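Local structure of protein SAWADEE HOMEODOMAIN HOMOLOG 1 (Arabidopsis thaliana, 4IUP) at residues Leu4-Lys9 with Ser20-Tyr25; Thr24-Val27 with Leu33-Arg36; Ser55-Ser60 with Tyr89-Val94; Cys68-Val73 with Ile129-Glu134; Leu112-Tyr115 with Thr120-Ser123. The protein acts in RNA-directed DNA methylation, where its SAWADEE domain binds histone H3 peptides methylated at lysine 9 and the protein associates with RNA polymerase IV. The protein carries 2 engineered substitutions. All coordinates share one frame; numbering follows the deposited sequence.

Contact 1: Leu4-Lys9 with Ser20-Tyr25. With CVM (cymal-4), chain E.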
# COMPACT_ATOMS: atom_id res chain seq x y z
N LEU A 4 -11.43 3.05 -12.62
CA LEU A 4 -10.57 3.38 -11.48
C LEU A 4 -11.05 2.64 -10.24
O LEU A 4 -12.25 2.54 -10.00
CB LEU A 4 -10.57 4.89 -11.23
CG LEU A 4 -9.80 5.74 -12.25
CD1 LEU A 4 -10.07 7.22 -12.00
CD2 LEU A 4 -8.31 5.43 -12.19
N ALA A 5 -10.10 2.09 -9.48
CA ALA A 5 -10.39 1.44 -8.20
C ALA A 5 -9.52 2.03 -7.10
O ALA A 5 -8.44 2.57 -7.38
CB ALA A 5 -10.19 -0.08 -8.29
N PHE A 6 -9.97 1.91 -5.85
CA PHE A 6 -9.42 2.69 -4.76
C PHE A 6 -9.07 1.88 -3.52
O PHE A 6 -9.63 0.81 -3.28
CB PHE A 6 -10.39 3.83 -4.40
CG PHE A 6 -10.67 4.74 -5.55
CD1 PHE A 6 -9.81 5.79 -5.85
CD2 PHE A 6 -11.77 4.53 -6.38
CE1 PHE A 6 -10.05 6.63 -6.95
CE2 PHE A 6 -12.02 5.36 -7.48
CZ PHE A 6 -11.16 6.41 -7.76
N GLU A 7 -8.13 2.41 -2.74
CA GLU A 7 -7.83 1.92 -1.41
C GLU A 7 -7.90 3.10 -0.45
O GLU A 7 -7.70 4.26 -0.86
CB GLU A 7 -6.46 1.22 -1.34
CG GLU A 7 -5.24 2.06 -1.82
CD GLU A 7 -3.99 1.20 -2.09
OE1 GLU A 7 -4.14 0.02 -2.43
OE2 GLU A 7 -2.85 1.73 -1.98
N ALA A 8 -8.22 2.82 0.81
CA ALA A 8 -8.38 3.86 1.81
C ALA A 8 -7.59 3.55 3.07
O ALA A 8 -7.49 2.39 3.48
CB ALA A 8 -9.86 4.06 2.14
N LYS A 9 -7.06 4.57 3.70
CA LYS A 9 -6.26 4.37 4.87
C LYS A 9 -7.06 4.57 6.15
O LYS A 9 -7.58 5.62 6.40
CB LYS A 9 -5.10 5.31 4.85
CG LYS A 9 -4.18 5.23 5.98
CD LYS A 9 -3.10 6.14 5.60
CE LYS A 9 -2.60 6.82 6.68
NZ LYS A 9 -1.72 5.82 7.25
N SER A 20 -14.74 -0.97 -1.55
CA SER A 20 -15.78 -1.57 -2.39
C SER A 20 -16.70 -0.49 -2.98
O SER A 20 -17.06 -0.54 -4.17
CB SER A 20 -16.59 -2.58 -1.56
OG SER A 20 -17.68 -3.09 -2.32
N SER A 21 -17.06 0.49 -2.16
CA SER A 21 -17.86 1.62 -2.62
C SER A 21 -17.79 2.79 -1.64
O SER A 21 -17.33 2.65 -0.50
CB SER A 21 -19.31 1.21 -2.85
OG SER A 21 -19.94 0.80 -1.64
N PHE A 22 -18.27 3.94 -2.12
CA PHE A 22 -18.34 5.17 -1.34
C PHE A 22 -19.81 5.48 -1.07
O PHE A 22 -20.64 5.45 -1.99
CB PHE A 22 -17.69 6.32 -2.12
CG PHE A 22 -16.23 6.09 -2.43
CD1 PHE A 22 -15.84 5.33 -3.54
CD2 PHE A 22 -15.23 6.65 -1.63
CE1 PHE A 22 -14.49 5.12 -3.83
CE2 PHE A 22 -13.88 6.45 -1.92
CZ PHE A 22 -13.51 5.68 -3.02
N LEU A 23 -20.13 5.77 0.19
CA LEU A 23 -21.53 5.88 0.62
C LEU A 23 -22.04 7.31 0.75
O LEU A 23 -23.17 7.62 0.36
CB LEU A 23 -21.72 5.13 1.94
CG LEU A 23 -21.31 3.65 1.96
CD1 LEU A 23 -21.40 3.11 3.38
CD2 LEU A 23 -22.16 2.80 1.02
N THR A 24 -21.20 8.18 1.32
CA THR A 24 -21.57 9.56 1.59
C THR A 24 -20.32 10.37 1.91
O THR A 24 -19.20 9.84 1.87
CB THR A 24 -22.68 9.67 2.70
OG1 THR A 24 -23.09 11.03 2.88
CG2 THR A 24 -22.20 9.09 4.03
N TYR A 25 -20.50 11.65 2.19
CA TYR A 25 -19.39 12.51 2.58
C TYR A 25 -19.83 13.43 3.73
O TYR A 25 -21.02 13.54 4.03
CB TYR A 25 -18.89 13.33 1.37
CG TYR A 25 -19.76 14.52 1.04
CD1 TYR A 25 -20.88 14.39 0.21
CD2 TYR A 25 -19.49 15.78 1.58
CE1 TYR A 25 -21.69 15.48 -0.08
CE2 TYR A 25 -20.29 16.88 1.30
CZ TYR A 25 -21.39 16.72 0.47
OH TYR A 25 -22.18 17.81 0.19
C1 CVM E . -10.03 11.04 -5.08
C2 CVM E . -10.99 10.30 -4.16
C3 CVM E . -12.14 9.68 -4.95
C4 CVM E . -13.49 10.03 -4.31
C6 CVM E . -14.68 9.30 -4.95
C7 CVM E . -15.66 10.33 -5.54
C8 CVM E . -16.70 9.69 -6.49
C9 CVM E . -16.81 8.16 -6.33
C10 CVM E . -15.45 7.46 -6.52
C11 CVM E . -14.26 8.29 -6.03
O12 CVM E . -8.91 10.18 -5.34
C13 CVM E . -7.65 10.70 -4.84
O14 CVM E . -7.70 12.04 -4.25
C15 CVM E . -6.44 12.44 -3.65
C16 CVM E . -5.25 12.35 -4.63
C17 CVM E . -5.24 11.09 -5.52
C18 CVM E . -6.64 10.68 -5.99
C19 CVM E . -6.52 13.87 -3.10
O20 CVM E . -7.48 14.63 -3.85
O21 CVM E . -4.40 11.32 -6.66
O22 CVM E . -6.60 9.37 -6.57
O23 CVM E . -4.03 12.35 -3.87
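Phe6 and Phe22 meet at the surface of a beta hairpin, formed by strands 6-9 and 16-27 of the SAWADEE domain. Their backbones are not directly paired, since the main-chain bonds of Phe6 run to Val19. The contact between the two segments is therefore made by side chains.

The first interaction is aromatic. The rings form an offset edge-to-face pair. The edge of Phe22 is turned toward the face of Phe6, the planes stand at 80°, and the centroids are 5.6 Å apart. The closest atoms are Phe6 CD2 and Phe22 CE1, at 3.8 Å. Further along the same edge, Phe22 CZ sits 3.9 Å from Phe6 CB. In Phe6, CG lies anti to the carbonyl carbon (chi1 -59°), which places the ring where the edge of Phe22 meets it.

The second interaction is with the bound detergent. Cymal-4 rests its cyclohexyl end against both rings. Its C6 lies over the centre of one face of Phe22. Phe6 CE2 is 4.0 Å from C11 of the same group. With an alanine here, a gap is likely to open beside the cyclohexyl group, and the edge of Phe22 would lose its aromatic partner.

The pocket also includes Val56 and Glu58, from strand 56-62. Phe22 touches Val56 there, and Val37 of strand 33-39. A polar network leaves from the neighbouring residue: Glu7 forms a salt bridge with Arg57 and a hydrogen bond with Ser60. Phe22 CD1 and CE1 both lie 3.7 Å from C10 of cymal-4.

Contact 2: Thr24-Val27 with Leu33-Arg36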
# COMPACT_ATOMS: atom_id res chain seq x y z
N THR A 24 -21.20 8.18 1.32
CA THR A 24 -21.57 9.56 1.59
C THR A 24 -20.32 10.37 1.91
O THR A 24 -19.20 9.84 1.87
CB THR A 24 -22.68 9.67 2.70
OG1 THR A 24 -23.09 11.03 2.88
CG2 THR A 24 -22.20 9.09 4.03
N TYR A 25 -20.50 11.65 2.19
CA TYR A 25 -19.39 12.51 2.58
C TYR A 25 -19.83 13.43 3.73
O TYR A 25 -21.02 13.54 4.03
CB TYR A 25 -18.89 13.33 1.37
CG TYR A 25 -19.76 14.52 1.04
CD1 TYR A 25 -20.88 14.39 0.21
CD2 TYR A 25 -19.49 15.78 1.58
CE1 TYR A 25 -21.69 15.48 -0.08
CE2 TYR A 25 -20.29 16.88 1.30
CZ TYR A 25 -21.39 16.72 0.47
OH TYR A 25 -22.18 17.81 0.19
N ARG A 26 -18.85 14.06 4.36
CA ARG A 26 -19.10 15.08 5.37
C ARG A 26 -17.94 16.07 5.36
O ARG A 26 -16.85 15.74 4.92
CB ARG A 26 -19.25 14.46 6.76
CG ARG A 26 -17.95 13.92 7.36
CD ARG A 26 -18.23 13.21 8.67
NE ARG A 26 -17.03 12.65 9.29
CZ ARG A 26 -17.02 12.04 10.47
NH1 ARG A 26 -18.15 11.91 11.16
NH2 ARG A 26 -15.89 11.55 10.96
N VAL A 27 -18.20 17.29 5.85
CA VAL A 27 -17.16 18.29 6.04
C VAL A 27 -17.04 18.59 7.53
O VAL A 27 -18.04 18.90 8.18
CB VAL A 27 -17.44 19.60 5.25
CG1 VAL A 27 -16.25 20.55 5.36
CG2 VAL A 27 -17.71 19.29 3.78
N LEU A 33 -12.56 17.52 4.30
CA LEU A 33 -13.52 16.68 3.65
C LEU A 33 -13.23 15.19 3.88
O LEU A 33 -12.16 14.74 3.66
CB LEU A 33 -13.54 17.00 2.16
CG LEU A 33 -14.44 16.20 1.24
CD1 LEU A 33 -15.87 16.70 1.31
CD2 LEU A 33 -13.95 16.22 -0.21
N GLU A 34 -14.24 14.47 4.34
CA GLU A 34 -14.13 13.03 4.56
C GLU A 34 -15.22 12.31 3.77
O GLU A 34 -16.30 12.85 3.54
CB GLU A 34 -14.25 12.68 6.04
CG GLU A 34 -13.09 13.20 6.92
CD GLU A 34 -13.17 12.72 8.37
OE1 GLU A 34 -14.27 12.34 8.82
OE2 GLU A 34 -12.12 12.73 9.06
N VAL A 35 -14.92 11.08 3.34
CA VAL A 35 -15.92 10.22 2.70
C VAL A 35 -16.14 8.98 3.56
O VAL A 35 -15.22 8.51 4.23
CB VAL A 35 -15.54 9.81 1.25
CG1 VAL A 35 -15.77 10.96 0.29
CG2 VAL A 35 -14.09 9.29 1.16
N ARG A 36 -17.36 8.45 3.53
CA ARG A 36 -17.66 7.20 4.22
C ARG A 36 -17.50 6.05 3.24
O ARG A 36 -18.16 6.01 2.19
CB ARG A 36 -19.07 7.23 4.81
CG ARG A 36 -19.42 6.00 5.64
CD ARG A 36 -20.29 6.38 6.82
NE ARG A 36 -20.70 5.24 7.64
CZ ARG A 36 -20.07 4.80 8.72
NH1 ARG A 36 -18.94 5.38 9.14
NH2 ARG A 36 -20.56 3.77 9.40
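Leu33 turns its CD1 methyl against two side chains of the partner strand. It lies 3.7 Å from Tyr25 CD2 and 4.0 Å from Val27 CG2. With CG anti to the backbone N (chi1 178°) and chi2 near 80°, CD1 reaches the other strand. Val35 extends this apolar face, with CG1 4.1 Å from Tyr25 CB. Val35 also touches Val50 and Val52, so the patch continues beyond the pair of strands.

Tyr25-Val35 and Val27-Leu33 are non-hydrogen-bonded pairs. Between them, Arg26 and Glu34 form a hydrogen-bonded pair. Arg26 N donates to Glu34 O at 2.9 Å, and Glu34 N returns a nearly straight bond (177°) to Arg26 O.

On the other face the side chains of Arg26 and Glu34 run side by side. Arg26 NE and NH2 both donate to Glu34 OE1, each at 2.8 Å. The oxygen lies in the guanidinium plane, and the carboxylate is nearly coplanar with it. Trp49 adds a cation-pi contact to Arg26. A methionine in place of Arg26 would probably leave the Glu34 carboxylate without its charged mate and free to turn.

The arrangement is that of an antiparallel beta hairpin, here strands 16-27 and 33-39 of the SAWADEE domain.

Contact 3: Ser55-Ser60 with Tyr89-Val94. With CVM (cymal-4), chain E.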
# COMPACT_ATOMS: atom_id res chain seq x y z
N SER A 55 -6.14 10.05 2.69
CA SER A 55 -6.45 8.66 3.02
C SER A 55 -7.31 7.91 2.00
O SER A 55 -7.86 6.85 2.32
CB SER A 55 -7.05 8.58 4.43
OG SER A 55 -6.16 9.14 5.38
N VAL A 56 -7.44 8.46 0.79
CA VAL A 56 -8.06 7.75 -0.34
C VAL A 56 -7.15 7.95 -1.56
O VAL A 56 -6.77 9.07 -1.88
CB VAL A 56 -9.47 8.28 -0.70
CG1 VAL A 56 -10.07 7.51 -1.88
CG2 VAL A 56 -10.42 8.19 0.50
N ARG A 57 -6.80 6.85 -2.23
CA ARG A 57 -5.98 6.93 -3.43
C ARG A 57 -6.29 5.78 -4.37
O ARG A 57 -6.94 4.81 -3.98
CB ARG A 57 -4.48 6.94 -3.08
CG ARG A 57 -3.98 5.63 -2.46
CD ARG A 57 -2.55 5.76 -1.93
NE ARG A 57 -2.07 4.47 -1.45
CZ ARG A 57 -0.99 4.29 -0.69
NH1 ARG A 57 -0.26 5.33 -0.31
NH2 ARG A 57 -0.65 3.07 -0.30
N GLU A 58 -5.82 5.90 -5.61
CA GLU A 58 -5.94 4.81 -6.57
C GLU A 58 -5.22 3.58 -6.01
O GLU A 58 -4.16 3.70 -5.39
CB GLU A 58 -5.36 5.21 -7.92
CG GLU A 58 -5.66 4.25 -9.06
CD GLU A 58 -5.18 4.75 -10.41
OE1 GLU A 58 -5.21 3.96 -11.38
OE2 GLU A 58 -4.76 5.93 -10.51
N ARG A 59 -5.81 2.41 -6.24
CA ARG A 59 -5.35 1.16 -5.66
C ARG A 59 -3.94 0.82 -6.13
O ARG A 59 -3.60 1.05 -7.29
CB ARG A 59 -6.32 0.04 -6.04
CG ARG A 59 -6.13 -1.28 -5.30
CD ARG A 59 -7.30 -2.22 -5.57
NE ARG A 59 -8.55 -1.72 -5.00
CZ ARG A 59 -9.76 -2.21 -5.28
NH1 ARG A 59 -9.89 -3.22 -6.13
NH2 ARG A 59 -10.84 -1.68 -4.70
N SER A 60 -3.14 0.30 -5.20
CA SER A 60 -1.78 -0.16 -5.50
C SER A 60 -1.85 -1.37 -6.42
O SER A 60 -2.91 -2.00 -6.54
CB SER A 60 -1.04 -0.48 -4.20
OG SER A 60 -0.88 0.70 -3.42
N TYR A 89 -1.40 -4.00 5.55
CA TYR A 89 -0.77 -3.47 4.34
C TYR A 89 -0.44 -2.01 4.62
O TYR A 89 -1.34 -1.19 4.80
CB TYR A 89 -1.69 -3.62 3.12
CG TYR A 89 -1.87 -5.05 2.65
CD1 TYR A 89 -2.80 -5.90 3.26
CD2 TYR A 89 -1.12 -5.56 1.59
CE1 TYR A 89 -2.98 -7.22 2.83
CE2 TYR A 89 -1.29 -6.88 1.15
CZ TYR A 89 -2.22 -7.69 1.77
OH TYR A 89 -2.39 -8.99 1.34
N CYS A 90 0.86 -1.71 4.66
CA CYS A 90 1.40 -0.43 5.13
C CYS A 90 2.36 0.17 4.12
O CYS A 90 3.06 -0.55 3.40
CB CYS A 90 2.19 -0.64 6.43
SG CYS A 90 1.27 -1.42 7.75
N ASP A 91 2.45 1.50 4.09
CA ASP A 91 3.39 2.18 3.20
C ASP A 91 4.83 2.05 3.69
O ASP A 91 5.11 2.17 4.89
CB ASP A 91 3.02 3.66 3.05
CG ASP A 91 1.87 3.87 2.09
OD1 ASP A 91 1.48 2.91 1.38
OD2 ASP A 91 1.35 5.01 2.03
N GLY A 92 5.73 1.79 2.75
CA GLY A 92 7.15 1.76 3.04
C GLY A 92 7.92 2.30 1.85
O GLY A 92 7.35 2.47 0.77
N HIS A 93 9.20 2.57 2.04
CA HIS A 93 10.05 2.99 0.93
C HIS A 93 11.17 1.99 0.75
O HIS A 93 11.75 1.52 1.73
CB HIS A 93 10.60 4.40 1.16
CG HIS A 93 9.56 5.47 1.03
ND1 HIS A 93 8.80 5.90 2.09
CD2 HIS A 93 9.14 6.17 -0.05
CE1 HIS A 93 7.96 6.83 1.67
NE2 HIS A 93 8.15 7.01 0.38
N VAL A 94 11.48 1.66 -0.50
CA VAL A 94 12.57 0.73 -0.79
C VAL A 94 13.90 1.40 -0.48
O VAL A 94 14.19 2.48 -1.02
CB VAL A 94 12.54 0.26 -2.26
CG1 VAL A 94 13.70 -0.69 -2.53
CG2 VAL A 94 11.20 -0.40 -2.60
C1 CVM E . -10.03 11.04 -5.08
C2 CVM E . -10.99 10.30 -4.16
C3 CVM E . -12.14 9.68 -4.95
C4 CVM E . -13.49 10.03 -4.31
C6 CVM E . -14.68 9.30 -4.95
C7 CVM E . -15.66 10.33 -5.54
C8 CVM E . -16.70 9.69 -6.49
C9 CVM E . -16.81 8.16 -6.33
C10 CVM E . -15.45 7.46 -6.52
C11 CVM E . -14.26 8.29 -6.03
O12 CVM E . -8.91 10.18 -5.34
C13 CVM E . -7.65 10.70 -4.84
O14 CVM E . -7.70 12.04 -4.25
C15 CVM E . -6.44 12.44 -3.65
C16 CVM E . -5.25 12.35 -4.63
C17 CVM E . -5.24 11.09 -5.52
C18 CVM E . -6.64 10.68 -5.99
C19 CVM E . -6.52 13.87 -3.10
O20 CVM E . -7.48 14.63 -3.85
O21 CVM E . -4.40 11.32 -6.66
O22 CVM E . -6.60 9.37 -6.57
O23 CVM E . -4.03 12.35 -3.87
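Arg57 and Asp91 reach each other across a wide backbone gap, with 12.4 Å between Arg57 CA and Asp91 CA, because strands 56-62 and 86-98 are not neighbours in the sheet. Side chains alone make the contact. The Arg57 chain is extended from CG to NE, and Asp91 comes to meet it from the opposite direction.

The pair is an end-on, two-pronged salt bridge. Arg57 NH2 donates to Asp91 OD1 at 2.7 Å, and the bond is close to straight (171°). Arg57 NH1 donates to Asp91 OD2 at 2.9 Å, more bent at 150°. Both oxygens use their syn lone pairs. OD1 lies in the guanidinium plane, while OD2 is tilted out of it. The two flat groups are 22° apart, so the grip limits rotation of both.

The domain has a tandem tudor fold, and the bridge joins a strand of the N-terminal part of the sheet to one of the C-terminal part. Arg57 NE, which takes no part in this bridge, is engaged by Glu7. Trp16 adds a cation-pi contact to Arg57 and a weak hydrogen bond to Asp91 OD2. Asp91 and Glu7 both pair with this guanidinium, and their charges probably offset the nearby charge of Arg132.

The residues flanking Arg57 serve the detergent pocket instead. Val56 CG1 touches C2 of cymal-4 at 3.7 Å. Val56 O lies 3.5 Å from C13 of its sugar part. Glu58 N is 3.7 Å from the sugar oxygen O22.

Contact 4: Cys68-Val73 with Ile129-Glu134. With ZN (zinc ion), chain D.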
# COMPACT_ATOMS: atom_id res chain seq x y z
N CYS A 68 10.18 -6.77 -12.30
CA CYS A 68 10.76 -6.39 -11.00
C CYS A 68 11.82 -5.30 -11.13
O CYS A 68 12.19 -4.67 -10.14
CB CYS A 68 11.34 -7.61 -10.27
SG CYS A 68 12.89 -8.24 -10.94
N GLY A 69 12.31 -5.07 -12.35
CA GLY A 69 13.26 -3.99 -12.62
C GLY A 69 12.66 -2.61 -12.46
O GLY A 69 13.40 -1.62 -12.29
N ARG A 70 11.33 -2.51 -12.50
CA ARG A 70 10.64 -1.22 -12.38
C ARG A 70 10.57 -0.73 -10.93
O ARG A 70 10.23 0.43 -10.67
CB ARG A 70 9.24 -1.27 -13.01
CG ARG A 70 8.17 -1.91 -12.13
CD ARG A 70 6.83 -1.98 -12.86
NE ARG A 70 6.32 -0.64 -13.17
CZ ARG A 70 5.41 -0.38 -14.10
NH1 ARG A 70 4.90 -1.37 -14.83
NH2 ARG A 70 5.00 0.86 -14.30
N VAL A 71 10.86 -1.63 -9.98
CA VAL A 71 10.92 -1.26 -8.57
C VAL A 71 12.34 -0.76 -8.27
O VAL A 71 13.32 -1.48 -8.51
CB VAL A 71 10.57 -2.46 -7.65
CG1 VAL A 71 10.58 -2.06 -6.19
CG2 VAL A 71 9.22 -3.05 -8.04
N ASN A 72 12.43 0.47 -7.78
CA ASN A 72 13.72 1.10 -7.52
C ASN A 72 13.84 1.64 -6.10
O ASN A 72 12.83 1.94 -5.46
CB ASN A 72 13.95 2.24 -8.52
CG ASN A 72 14.09 1.74 -9.94
OD1 ASN A 72 14.99 0.95 -10.25
ND2 ASN A 72 13.20 2.20 -10.82
N VAL A 73 15.07 1.75 -5.61
CA VAL A 73 15.37 2.43 -4.35
C VAL A 73 14.71 3.81 -4.38
O VAL A 73 14.78 4.52 -5.39
CB VAL A 73 16.91 2.55 -4.12
CG1 VAL A 73 17.23 3.49 -2.95
CG2 VAL A 73 17.52 1.17 -3.87
N ILE A 129 4.93 -6.96 -1.86
CA ILE A 129 4.94 -5.53 -2.13
C ILE A 129 4.14 -5.18 -3.38
O ILE A 129 4.10 -5.95 -4.34
CB ILE A 129 6.39 -4.95 -2.18
CG1 ILE A 129 7.21 -5.56 -3.33
CG2 ILE A 129 7.12 -5.15 -0.83
CD1 ILE A 129 8.62 -4.97 -3.45
N CYS A 130 3.48 -4.02 -3.36
CA CYS A 130 2.71 -3.53 -4.50
C CYS A 130 3.15 -2.12 -4.86
O CYS A 130 3.49 -1.33 -3.97
CB CYS A 130 1.22 -3.52 -4.19
SG CYS A 130 0.41 -5.13 -4.33
N ARG A 131 3.13 -1.79 -6.14
CA ARG A 131 3.61 -0.48 -6.59
C ARG A 131 2.47 0.53 -6.67
O ARG A 131 1.30 0.15 -6.69
CB ARG A 131 4.33 -0.59 -7.94
CG ARG A 131 3.42 -0.92 -9.14
CD ARG A 131 4.17 -0.78 -10.46
NE ARG A 131 3.34 -1.17 -11.60
CZ ARG A 131 2.52 -0.34 -12.26
NH1 ARG A 131 2.41 0.93 -11.90
NH2 ARG A 131 1.80 -0.80 -13.28
N ARG A 132 2.82 1.81 -6.71
CA ARG A 132 1.85 2.88 -6.93
C ARG A 132 1.70 3.08 -8.44
O ARG A 132 2.64 2.78 -9.19
CB ARG A 132 2.32 4.17 -6.27
CG ARG A 132 2.54 4.09 -4.74
CD ARG A 132 1.23 3.90 -3.96
NE ARG A 132 0.20 4.85 -4.42
CZ ARG A 132 -1.03 4.52 -4.78
NH1 ARG A 132 -1.45 3.26 -4.74
NH2 ARG A 132 -1.87 5.47 -5.20
N PRO A 133 0.53 3.57 -8.89
CA PRO A 133 0.31 3.88 -10.30
C PRO A 133 1.24 4.99 -10.79
O PRO A 133 1.76 5.77 -9.98
CB PRO A 133 -1.13 4.39 -10.34
CG PRO A 133 -1.77 3.89 -9.10
CD PRO A 133 -0.68 3.84 -8.08
N GLU A 134 1.43 5.05 -12.12
CA GLU A 134 2.18 6.12 -12.79
C GLU A 134 3.68 5.89 -12.68
O GLU A 134 4.27 5.22 -13.52
CB GLU A 134 1.77 7.51 -12.27
CG GLU A 134 2.80 8.62 -12.45
CD GLU A 134 2.54 9.49 -13.67
OE1 GLU A 134 3.41 9.54 -14.56
OE2 GLU A 134 1.46 10.11 -13.73
ZN ZN D . 13.53 -9.82 -9.31
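Arg70 and Arg131 stack their guanidinium groups flat on each other, although both carry positive charge. The planes are only 7° apart and the centres 3.4 Å. Arg131 NE sits over the centre of the Arg70 group, 3.3 Å from Arg70 CZ. Seen from Arg131, Arg70 CZ is displaced toward the rim, so the stack is offset. Arg70 turns at its third torsion (chi3 -64°), while Arg131 runs extended from CG to NE. These shapes bring the flat groups face to face although the chains cross at a slant.

Such a stack leaves the edges of both groups available for hydrogen bonds. Arg70 NH1 forms a salt bridge with Glu67, which probably eases the like-charge contact. Arg131 NH1 donates to Arg132 O at 3.3 Å, with the donor above the carbonyl plane.

Beside the arginine stack the contact is apolar and looser. Val71 CG1 approaches Ile129 CD1 at 4.5 Å. Both side chains also pack on Phe111 of strand 110-115.

The segment 68-73 starts at a metal ligand. Cys68 SG binds the zinc ion at 2.4 Å, and His102, Cys107 and Cys109 complete the site. The contact thus lays the loop that carries Cys68 against strand 129-131, next to a zinc site of three cysteines and one histidine.

Contact 5: Leu112-Tyr115 with Thr120-Ser123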
# COMPACT_ATOMS: atom_id res chain seq x y z
N LEU A 112 14.72 -4.37 0.75
CA LEU A 112 14.70 -3.85 2.11
C LEU A 112 13.81 -2.62 2.13
O LEU A 112 14.06 -1.64 1.41
CB LEU A 112 16.12 -3.52 2.61
CG LEU A 112 16.23 -2.91 4.01
CD1 LEU A 112 16.03 -3.96 5.08
CD2 LEU A 112 17.58 -2.21 4.19
N VAL A 113 12.73 -2.67 2.91
CA VAL A 113 11.82 -1.54 3.00
C VAL A 113 11.89 -0.91 4.38
O VAL A 113 12.18 -1.59 5.36
CB VAL A 113 10.34 -1.91 2.61
CG1 VAL A 113 10.30 -2.66 1.28
CG2 VAL A 113 9.63 -2.72 3.70
N ARG A 114 11.66 0.40 4.43
CA ARG A 114 11.52 1.10 5.69
C ARG A 114 10.09 1.61 5.78
O ARG A 114 9.64 2.39 4.94
CB ARG A 114 12.50 2.27 5.76
CG ARG A 114 12.44 3.03 7.09
CD ARG A 114 13.51 4.11 7.13
NE ARG A 114 14.86 3.55 7.18
CZ ARG A 114 15.96 4.26 7.43
NH1 ARG A 114 15.88 5.57 7.64
NH2 ARG A 114 17.15 3.67 7.45
N TYR A 115 9.39 1.15 6.81
CA TYR A 115 7.99 1.53 7.02
C TYR A 115 7.86 2.99 7.41
O TYR A 115 8.59 3.48 8.27
CB TYR A 115 7.33 0.62 8.05
CG TYR A 115 7.16 -0.79 7.54
CD1 TYR A 115 6.27 -1.07 6.50
CD2 TYR A 115 7.91 -1.84 8.08
CE1 TYR A 115 6.12 -2.36 6.02
CE2 TYR A 115 7.76 -3.14 7.60
CZ TYR A 115 6.87 -3.38 6.56
OH TYR A 115 6.72 -4.66 6.09
N THR A 120 10.53 1.30 11.11
CA THR A 120 11.20 0.00 11.19
C THR A 120 11.52 -0.52 9.79
O THR A 120 10.95 -0.05 8.80
CB THR A 120 10.35 -1.04 11.94
OG1 THR A 120 9.08 -1.18 11.28
CG2 THR A 120 10.12 -0.62 13.39
N GLU A 121 12.43 -1.49 9.72
CA GLU A 121 12.83 -2.04 8.42
C GLU A 121 12.58 -3.54 8.33
O GLU A 121 12.59 -4.25 9.34
CB GLU A 121 14.30 -1.71 8.12
CG GLU A 121 14.54 -0.23 7.85
CD GLU A 121 15.96 0.09 7.46
OE1 GLU A 121 16.88 -0.68 7.81
OE2 GLU A 121 16.17 1.13 6.79
N GLU A 122 12.33 -4.02 7.11
CA GLU A 122 12.05 -5.43 6.87
C GLU A 122 12.51 -5.79 5.46
O GLU A 122 12.35 -4.99 4.54
CB GLU A 122 10.55 -5.72 7.03
CG GLU A 122 10.17 -7.19 6.85
CD GLU A 122 8.72 -7.51 7.24
OE1 GLU A 122 7.93 -6.58 7.51
OE2 GLU A 122 8.38 -8.71 7.25
N SER A 123 13.09 -6.98 5.31
CA SER A 123 13.43 -7.51 4.00
C SER A 123 12.23 -8.26 3.42
O SER A 123 11.76 -9.23 4.02
CB SER A 123 14.65 -8.42 4.09
OG SER A 123 15.80 -7.66 4.44
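A beta hairpin of strands 110-115 and 121-124 closes one end of the SAWADEE domain's antiparallel sheet, with Val113 and Glu122 as its hydrogen-bonded pair. Val113 N donates to Glu122 O at 2.9 Å, and Glu122 N returns the bond to Val113 O at 3.0 Å. Nearer the turn, Tyr115 N bonds to Thr120 O at 2.8 Å. Leu112-Ser123 and Arg114-Glu121 are the non-hydrogen-bonded pairs.

The face of Leu112 and Arg114 carries a salt bridge. Arg114 turns its chain at the third torsion (chi3 -68°), which brings its side edge to Glu121. NE and NH2 both donate to Glu121 OE2, each at 2.8 Å. They reach this oxygen from the same face of the carboxylate, whose plane is 43° from the guanidinium. The other carboxylate oxygen, OE1, rests 4.0 Å from Leu112 CD2.

Val113 and Glu122 occupy the other face, and the Tyr115 ring packs beside them; Val113 and Tyr115 are both buried. Val113 CG2 lies over one face of the Tyr115 ring, toward its rim. Thr120 OG1 comes to the ring edge at CD2. That hydroxyl is bonded to Asp118 of the turn and to Arg83, which ties the turn to strand 76-83. At the far end of the ring, Tyr115 OH donates to Glu122 OE1 at 2.7 Å, meeting it from above the carboxylate plane.

Overall arrangement
From the N terminus, contact 1 closes the first hairpin, of strands 6-9 and 16-27. Contact 2 shares Thr24 and Tyr25 with contact 1 and closes the next hairpin, to strand 33-39. Contact 3 opens after both and reaches from strand 56-62 to strand 86-98. Contact 4 starts inside that span and ends close to the C terminus, so contacts 3 and 4 cross. Contact 5 is a short hairpin nested in the loop closed by contact 4. Contacts 1 and 2 lie opposite contact 5 across the chain's centre. Contact 3 sits near that centre and ties the two parts together. Contacts 1 and 3 share the detergent, while contact 4 borders the zinc site.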